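Local coordinates for tartronic semialdehyde reductase (Salmonella typhimurium, PDB 1YB4) that catalyses the NAD(P)H-dependent reduction of tartronate semialdehyde (2-hydroxy-3-oxopropanoate) to (R)-glycerate, reversibly, as a member of the 3-hydroxyisobutyrate dehydrogenase-related family, at the interface of chains A and B and the interface of chains A and C. Sequence-based numbering; all coordinates share one arbitrary frame. Chains: chain A/B/C, tartronic semialdehyde reductase.

Contact 1: the interface of chains A and B. Residues chain A 137, 162, 170-171, 174, 178; chain B 189, 192-193, 203, 207.
B:Phe192 turns the rim of its ring, not a face, toward A:Thr170: edge carbon CE2 lies 3.7 Å from the backbone O of A:Thr170, which sits in the ring plane. The carbonyl O of B:Ala189, one helical turn earlier in the same chain, is likewise at the edge and in plane. CG is anti to the backbone N (chi1 151°, well short of 180°), which places CE2 also at the methyl CG2 of A:Thr170. That methyl, rather than the hydroxyl, points across the interface and packs against CA of B:Ala193 at 3.6 Å.

The rest of the patch is apolar, and no nitrogen or oxygen of one chain comes within bonding reach of the other. Helix 167-195 of chain A meets both its counterpart, helix 167-196 of chain B, and the shorter B helix 200-208. Against the latter, CB of A:Ala174 meets CG1 of B:Val203 at 3.9 Å and CD1 of B:Leu207 at 4.0 Å. The other branch of B:Leu207, CD2, is directed at the backbone O of A:Cys171. This helix pairing of identical chains lies about 5 Å, centre to residue, from A:Lys172, the predicted catalytic lysine, so packing between the chains may help fix this helix, if the pairing of the deposited assembly holds in solution. Farther along, A:Ile178 lays its CG1 methylene against the CB methyl of B:Ala189, 3.6 Å away.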
loop_
_atom_site.group_PDB
_atom_site.type_symbol
_atom_site.label_atom_id
_atom_site.label_comp_id
_atom_site.label_asym_id
_atom_site.label_seq_id
_atom_site.Cartn_x
_atom_site.Cartn_y
_atom_site.Cartn_z
HETATM N N MSE A 137 25.651 16.387 1.379
HETATM C CA MSE A 137 24.594 17.390 1.478
HETATM C C MSE A 137 24.765 18.048 2.836
HETATM O O MSE A 137 24.820 17.372 3.857
HETATM C CB MSE A 137 23.225 16.732 1.327
HETATM C CG MSE A 137 23.313 15.241 1.125
HETATM SE SE MSE A 137 22.023 14.527 -0.118
HETATM C CE MSE A 137 22.868 12.810 -0.471
ATOM N N VAL A 162 22.696 22.576 1.294
ATOM C CA VAL A 162 21.257 22.475 1.066
ATOM C C VAL A 162 20.439 23.576 1.743
ATOM O O VAL A 162 19.417 24.010 1.205
ATOM C CB VAL A 162 20.732 21.094 1.533
ATOM C CG1 VAL A 162 19.240 21.015 1.334
ATOM C CG2 VAL A 162 21.421 19.978 0.748
ATOM N N THR A 170 17.747 16.223 6.161
ATOM C CA THR A 170 16.513 16.118 5.427
ATOM C C THR A 170 16.791 15.789 3.968
ATOM O O THR A 170 16.011 15.068 3.325
ATOM C CB THR A 170 15.711 17.410 5.522
ATOM O OG1 THR A 170 15.298 17.613 6.881
ATOM C CG2 THR A 170 14.492 17.346 4.588
ATOM N N CYS A 171 17.910 16.295 3.453
ATOM C CA CYS A 171 18.268 16.059 2.058
ATOM C C CYS A 171 18.660 14.598 1.842
ATOM O O CYS A 171 18.300 13.983 0.841
ATOM C CB CYS A 171 19.413 16.979 1.652
ATOM S SG CYS A 171 19.712 17.022 -0.125
ATOM N N ALA A 174 15.542 12.325 1.868
ATOM C CA ALA A 174 14.826 12.501 0.606
ATOM C C ALA A 174 15.491 11.680 -0.499
ATOM O O ALA A 174 14.817 11.090 -1.340
ATOM C CB ALA A 174 14.788 13.982 0.226
ATOM N N ILE A 178 13.672 8.289 -2.656
ATOM C CA ILE A 178 13.601 8.187 -4.103
ATOM C C ILE A 178 14.406 7.019 -4.632
ATOM O O ILE A 178 13.974 6.354 -5.561
ATOM C CB ILE A 178 14.065 9.495 -4.767
ATOM C CG1 ILE A 178 12.957 10.549 -4.611
ATOM C CG2 ILE A 178 14.449 9.256 -6.230
ATOM C CD1 ILE A 178 13.218 11.875 -5.292
ATOM N N ALA B 189 9.098 12.443 -1.593
ATOM C CA ALA B 189 10.366 13.021 -1.170
ATOM C C ALA B 189 10.356 14.540 -0.987
ATOM O O ALA B 189 10.967 15.056 -0.051
ATOM C CB ALA B 189 11.455 12.623 -2.147
ATOM N N PHE B 192 7.876 15.716 1.994
ATOM C CA PHE B 192 8.478 15.380 3.282
ATOM C C PHE B 192 9.545 16.409 3.581
ATOM O O PHE B 192 9.648 16.901 4.706
ATOM C CB PHE B 192 9.148 14.006 3.219
ATOM C CG PHE B 192 10.324 13.856 4.158
ATOM C CD1 PHE B 192 10.136 13.559 5.496
ATOM C CD2 PHE B 192 11.623 14.038 3.695
ATOM C CE1 PHE B 192 11.233 13.443 6.360
ATOM C CE2 PHE B 192 12.717 13.923 4.554
ATOM C CZ PHE B 192 12.519 13.626 5.886
ATOM N N ALA B 193 10.361 16.694 2.563
ATOM C CA ALA B 193 11.450 17.651 2.687
ATOM C C ALA B 193 10.887 19.009 3.061
ATOM O O ALA B 193 11.409 19.690 3.940
ATOM C CB ALA B 193 12.222 17.753 1.372
ATOM N N VAL B 203 16.868 20.872 -2.475
ATOM C CA VAL B 203 16.835 19.418 -2.415
ATOM C C VAL B 203 16.809 18.836 -3.833
ATOM O O VAL B 203 17.617 17.962 -4.167
ATOM C CB VAL B 203 15.606 18.921 -1.615
ATOM C CG1 VAL B 203 15.700 17.412 -1.409
ATOM C CG2 VAL B 203 15.532 19.632 -0.267
ATOM N N LEU B 207 19.738 16.505 -5.079
ATOM C CA LEU B 207 19.434 15.163 -5.569
ATOM C C LEU B 207 19.660 14.892 -7.053
ATOM O O LEU B 207 19.686 13.738 -7.473
ATOM C CB LEU B 207 17.996 14.784 -5.186
ATOM C CG LEU B 207 17.753 14.725 -3.671
ATOM C CD1 LEU B 207 16.423 14.069 -3.369
ATOM C CD2 LEU B 207 18.871 13.935 -3.019
#

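Contact 2: the interface of chains A and B. Residues chain A 179, 215-216, 219-220; chain B 210-211.
A:His220 and B:Phe211 form the aromatic part of the contact, their rings standing nearly perpendicular (planes 88° apart, centroids separated by 5.5 Å) and meeting rim to rim. The imidazole presents its CE1 corner, between ND1 and NE2, to the CD1-CE1 edge of the phenyl ring; the modelled approach of CE1 to CD1 is too short to be trusted, so the evidence for the pairing is the ring orientation. At another part of its edge the imidazole has the backbone O of A:Ile216 in plane, one turn earlier in helix 215-225. CG of A:His220 is anti to the carbonyl carbon (chi1 -57°), which carries the ring toward the partner loop.

Aliphatic groups of A:Ile216 and A:Arg215 pack on B:Phe211. A:Ile216 crosses the phenylalanine at about a right angle, and its CD1 lies 4.0 Å from CB of B:Phe211. A:Arg215 contributes the stem of its side chain: CG is 3.8 Å from CA of B:Phe211 and 3.6 Å from the carbonyl O of B:Gly210. No polar bond joins the chains in this patch.

Burial separates the two sides: B:Phe211 loses 103 Å² to chain A, whereas A:Arg215 loses 36 Å². A loop phenylalanine is thus inserted against a helix of the other subunit, an arrangement repeated with the chains exchanged. Within chain A, CG2 of A:Val219 sits 3.6 Å above the plane of the A:Arg215 guanidinium, offset toward its rim.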
loop_
_atom_site.group_PDB
_atom_site.type_symbol
_atom_site.label_atom_id
_atom_site.label_comp_id
_atom_site.label_asym_id
_atom_site.label_seq_id
_atom_site.Cartn_x
_atom_site.Cartn_y
_atom_site.Cartn_z
ATOM N N VAL A 179 15.569 6.745 -4.053
ATOM C CA VAL A 179 16.351 5.625 -4.550
ATOM C C VAL A 179 15.562 4.349 -4.341
ATOM O O VAL A 179 15.533 3.480 -5.214
ATOM C CB VAL A 179 17.714 5.518 -3.839
ATOM C CG1 VAL A 179 18.516 4.326 -4.389
ATOM C CG2 VAL A 179 18.482 6.808 -4.047
ATOM N N ARG A 215 18.567 7.333 -13.314
ATOM C CA ARG A 215 19.917 6.906 -12.986
ATOM C C ARG A 215 19.835 5.497 -12.403
ATOM O O ARG A 215 20.822 4.752 -12.410
ATOM C CB ARG A 215 20.522 7.872 -11.974
ATOM C CG ARG A 215 21.931 7.555 -11.561
ATOM C CD ARG A 215 22.871 7.452 -12.744
ATOM N NE ARG A 215 24.240 7.258 -12.279
ATOM C CZ ARG A 215 25.217 6.725 -13.006
ATOM N NH1 ARG A 215 24.986 6.320 -14.255
ATOM N NH2 ARG A 215 26.432 6.601 -12.482
ATOM N N ILE A 216 18.638 5.148 -11.919
ATOM C CA ILE A 216 18.342 3.841 -11.322
ATOM C C ILE A 216 18.063 2.765 -12.373
ATOM O O ILE A 216 18.560 1.643 -12.256
ATOM C CB ILE A 216 17.106 3.922 -10.380
ATOM C CG1 ILE A 216 17.445 4.772 -9.159
ATOM C CG2 ILE A 216 16.652 2.512 -9.962
ATOM C CD1 ILE A 216 18.556 4.208 -8.341
ATOM N N VAL A 219 21.637 2.024 -14.078
ATOM C CA VAL A 219 22.532 1.198 -13.289
ATOM C C VAL A 219 21.841 -0.012 -12.678
ATOM O O VAL A 219 22.116 -1.147 -13.070
ATOM C CB VAL A 219 23.200 2.010 -12.163
ATOM C CG1 VAL A 219 24.152 1.103 -11.367
ATOM C CG2 VAL A 219 23.977 3.204 -12.759
ATOM N N HIS A 220 20.946 0.228 -11.722
ATOM C CA HIS A 220 20.217 -0.843 -11.048
ATOM C C HIS A 220 19.419 -1.719 -11.992
ATOM O O HIS A 220 19.282 -2.928 -11.768
ATOM C CB HIS A 220 19.301 -0.247 -9.987
ATOM C CG HIS A 220 20.028 0.578 -8.981
ATOM N ND1 HIS A 220 20.530 1.829 -9.275
ATOM C CD2 HIS A 220 20.423 0.300 -7.717
ATOM C CE1 HIS A 220 21.206 2.281 -8.232
ATOM N NE2 HIS A 220 21.158 1.374 -7.274
ATOM N N GLY B 210 23.411 12.308 -8.563
ATOM C CA GLY B 210 23.318 11.143 -7.702
ATOM C C GLY B 210 22.312 10.136 -8.211
ATOM O O GLY B 210 21.765 10.307 -9.297
ATOM N N PHE B 211 22.045 9.097 -7.428
ATOM C CA PHE B 211 21.122 8.056 -7.862
ATOM C C PHE B 211 19.646 8.382 -7.841
ATOM O O PHE B 211 18.836 7.610 -8.353
ATOM C CB PHE B 211 21.396 6.772 -7.088
ATOM C CG PHE B 211 22.711 6.167 -7.432
ATOM C CD1 PHE B 211 22.779 4.965 -8.112
ATOM C CD2 PHE B 211 23.891 6.853 -7.162
ATOM C CE1 PHE B 211 23.996 4.447 -8.529
ATOM C CE2 PHE B 211 25.118 6.351 -7.574
ATOM C CZ PHE B 211 25.169 5.144 -8.261
#

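Contact 3: the interface of chains A and C. Residues chain A 246, 254-256, 260; chain C 264-265, 267-268, 289.
C:Glu264 and C:Asn267, on helix 257-270 of this HIBADH-related enzyme, grip the backbone of the A:Leu254 to A:Leu256 loop. On the tight side, the amide ND2 of C:Asn267 donates to the carbonyl O of A:Leu254 at 2.8 Å, tilted 32° from the carbonyl plane. Carboxylate OE1 of C:Glu264 accepts from the N of A:Leu256 at 3.2 Å, on its anti side and 33° out of the carboxylate plane. The glutamate side chain bends at chi2 (-52°), bringing the carboxylate to the loop, and its CG packs 3.6 Å from CB of A:Ala260. A:Asn255, with CG anti to its backbone N, extends across the helix; its ND2 donates to the hydroxyl OG1 of C:Thr268 at 3.0 Å, nearly within the amide plane.

The looser side is bridged by water 1. It lies 2.8 Å from OE2 of C:Glu264 and 2.9 Å from the backbone O of A:Leu246, and is also met by ND2 of C:Asn267, so it bridges A:Leu246 and C:Glu264 alongside the direct bonds. Beside it, methyl CD2 of A:Leu246 meets the same carboxylate oxygen at 3.6 Å.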
loop_
_atom_site.group_PDB
_atom_site.type_symbol
_atom_site.label_atom_id
_atom_site.label_comp_id
_atom_site.label_asym_id
_atom_site.label_seq_id
_atom_site.Cartn_x
_atom_site.Cartn_y
_atom_site.Cartn_z
ATOM N N LEU A 246 10.513 6.964 7.686
ATOM C CA LEU A 246 9.232 6.615 8.300
ATOM C C LEU A 246 9.047 7.172 9.725
ATOM O O LEU A 246 7.945 7.548 10.102
ATOM C CB LEU A 246 9.048 5.090 8.276
ATOM C CG LEU A 246 8.812 4.534 6.866
ATOM C CD1 LEU A 246 8.963 3.026 6.854
ATOM C CD2 LEU A 246 7.421 4.954 6.395
ATOM N N LEU A 254 3.429 12.712 8.110
ATOM C CA LEU A 254 3.398 12.596 6.641
ATOM C C LEU A 254 2.936 11.192 6.267
ATOM O O LEU A 254 3.345 10.216 6.898
ATOM C CB LEU A 254 4.787 12.801 6.032
ATOM C CG LEU A 254 5.418 14.189 6.045
ATOM C CD1 LEU A 254 6.926 14.076 5.856
ATOM C CD2 LEU A 254 4.801 15.034 4.963
ATOM N N ASN A 255 2.090 11.091 5.244
ATOM C CA ASN A 255 1.607 9.800 4.763
ATOM C C ASN A 255 2.512 9.429 3.590
ATOM O O ASN A 255 2.322 9.935 2.484
ATOM C CB ASN A 255 0.156 9.920 4.270
ATOM C CG ASN A 255 -0.463 8.566 3.865
ATOM O OD1 ASN A 255 0.217 7.668 3.363
ATOM N ND2 ASN A 255 -1.769 8.442 4.063
ATOM N N LEU A 256 3.505 8.572 3.827
ATOM C CA LEU A 256 4.417 8.141 2.762
ATOM C C LEU A 256 4.039 6.702 2.490
ATOM O O LEU A 256 4.674 5.761 2.992
ATOM C CB LEU A 256 5.874 8.225 3.220
ATOM C CG LEU A 256 6.347 9.611 3.663
ATOM C CD1 LEU A 256 7.802 9.542 4.113
ATOM C CD2 LEU A 256 6.187 10.606 2.508
ATOM N N ALA A 260 6.458 3.427 2.847
ATOM C CA ALA A 260 6.027 2.458 3.844
ATOM C C ALA A 260 6.076 1.060 3.237
ATOM O O ALA A 260 6.647 0.141 3.834
ATOM C CB ALA A 260 4.622 2.769 4.328
ATOM N N GLU C 264 0.435 4.895 8.164
ATOM C CA GLU C 264 0.483 6.102 7.342
ATOM C C GLU C 264 -0.875 6.793 7.306
ATOM O O GLU C 264 -0.958 8.022 7.266
ATOM C CB GLU C 264 0.921 5.755 5.931
ATOM C CG GLU C 264 2.219 4.987 5.888
ATOM C CD GLU C 264 3.329 5.665 6.680
ATOM O OE1 GLU C 264 3.497 6.898 6.522
ATOM O OE2 GLU C 264 4.025 4.958 7.452
ATOM N N LEU C 265 -1.942 6.009 7.303
ATOM C CA LEU C 265 -3.276 6.587 7.309
ATOM C C LEU C 265 -3.441 7.397 8.605
ATOM O O LEU C 265 -3.996 8.503 8.582
ATOM C CB LEU C 265 -4.330 5.479 7.188
ATOM C CG LEU C 265 -4.369 4.868 5.774
ATOM C CD1 LEU C 265 -5.272 3.633 5.730
ATOM C CD2 LEU C 265 -4.861 5.914 4.793
ATOM N N ASN C 267 -1.049 8.822 10.187
ATOM C CA ASN C 267 -0.221 10.023 10.078
ATOM C C ASN C 267 -1.066 11.119 9.446
ATOM O O ASN C 267 -0.900 12.292 9.756
ATOM C CB ASN C 267 1.016 9.796 9.195
ATOM C CG ASN C 267 2.139 9.060 9.908
ATOM O OD1 ASN C 267 2.130 8.903 11.133
ATOM N ND2 ASN C 267 3.125 8.616 9.138
ATOM N N THR C 268 -1.967 10.721 8.552
ATOM C CA THR C 268 -2.846 11.662 7.869
ATOM C C THR C 268 -3.852 12.207 8.867
ATOM O O THR C 268 -4.207 13.382 8.816
ATOM C CB THR C 268 -3.578 10.989 6.672
ATOM O OG1 THR C 268 -2.660 10.852 5.579
ATOM C CG2 THR C 268 -4.767 11.823 6.215
HETATM N N MSE C 289 -9.462 11.752 1.739
HETATM C CA MSE C 289 -8.887 11.219 0.515
HETATM C C MSE C 289 -9.854 11.034 -0.635
HETATM O O MSE C 289 -9.423 10.948 -1.786
HETATM C CB MSE C 289 -8.156 9.909 0.809
HETATM C CG MSE C 289 -6.792 10.137 1.465
HETATM SE SE MSE C 289 -6.266 8.730 2.679
HETATM C CE MSE C 289 -5.300 7.603 1.422
HETATM O O HOH W 1 5.475 6.339 9.343
#

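Contacts 1 and 2 belong to the same two-fold interface of chains A and B, with C-alpha centres about 15 Å apart. Helix 167-195 of chain A supplies residues to both, and chain B follows its helix 200-208 from contact 1 into the loop used in contact 2. Contact 3 joins chain A to chain C through a different, also two-fold, interface, about 18 Å from contact 1 and 25 Å from contact 2. In the deposited four-chain assembly each subunit appears to use two separate surfaces, one apolar here and one hydrogen-bonded here; contact 1 lies nearest the predicted catalytic lysine.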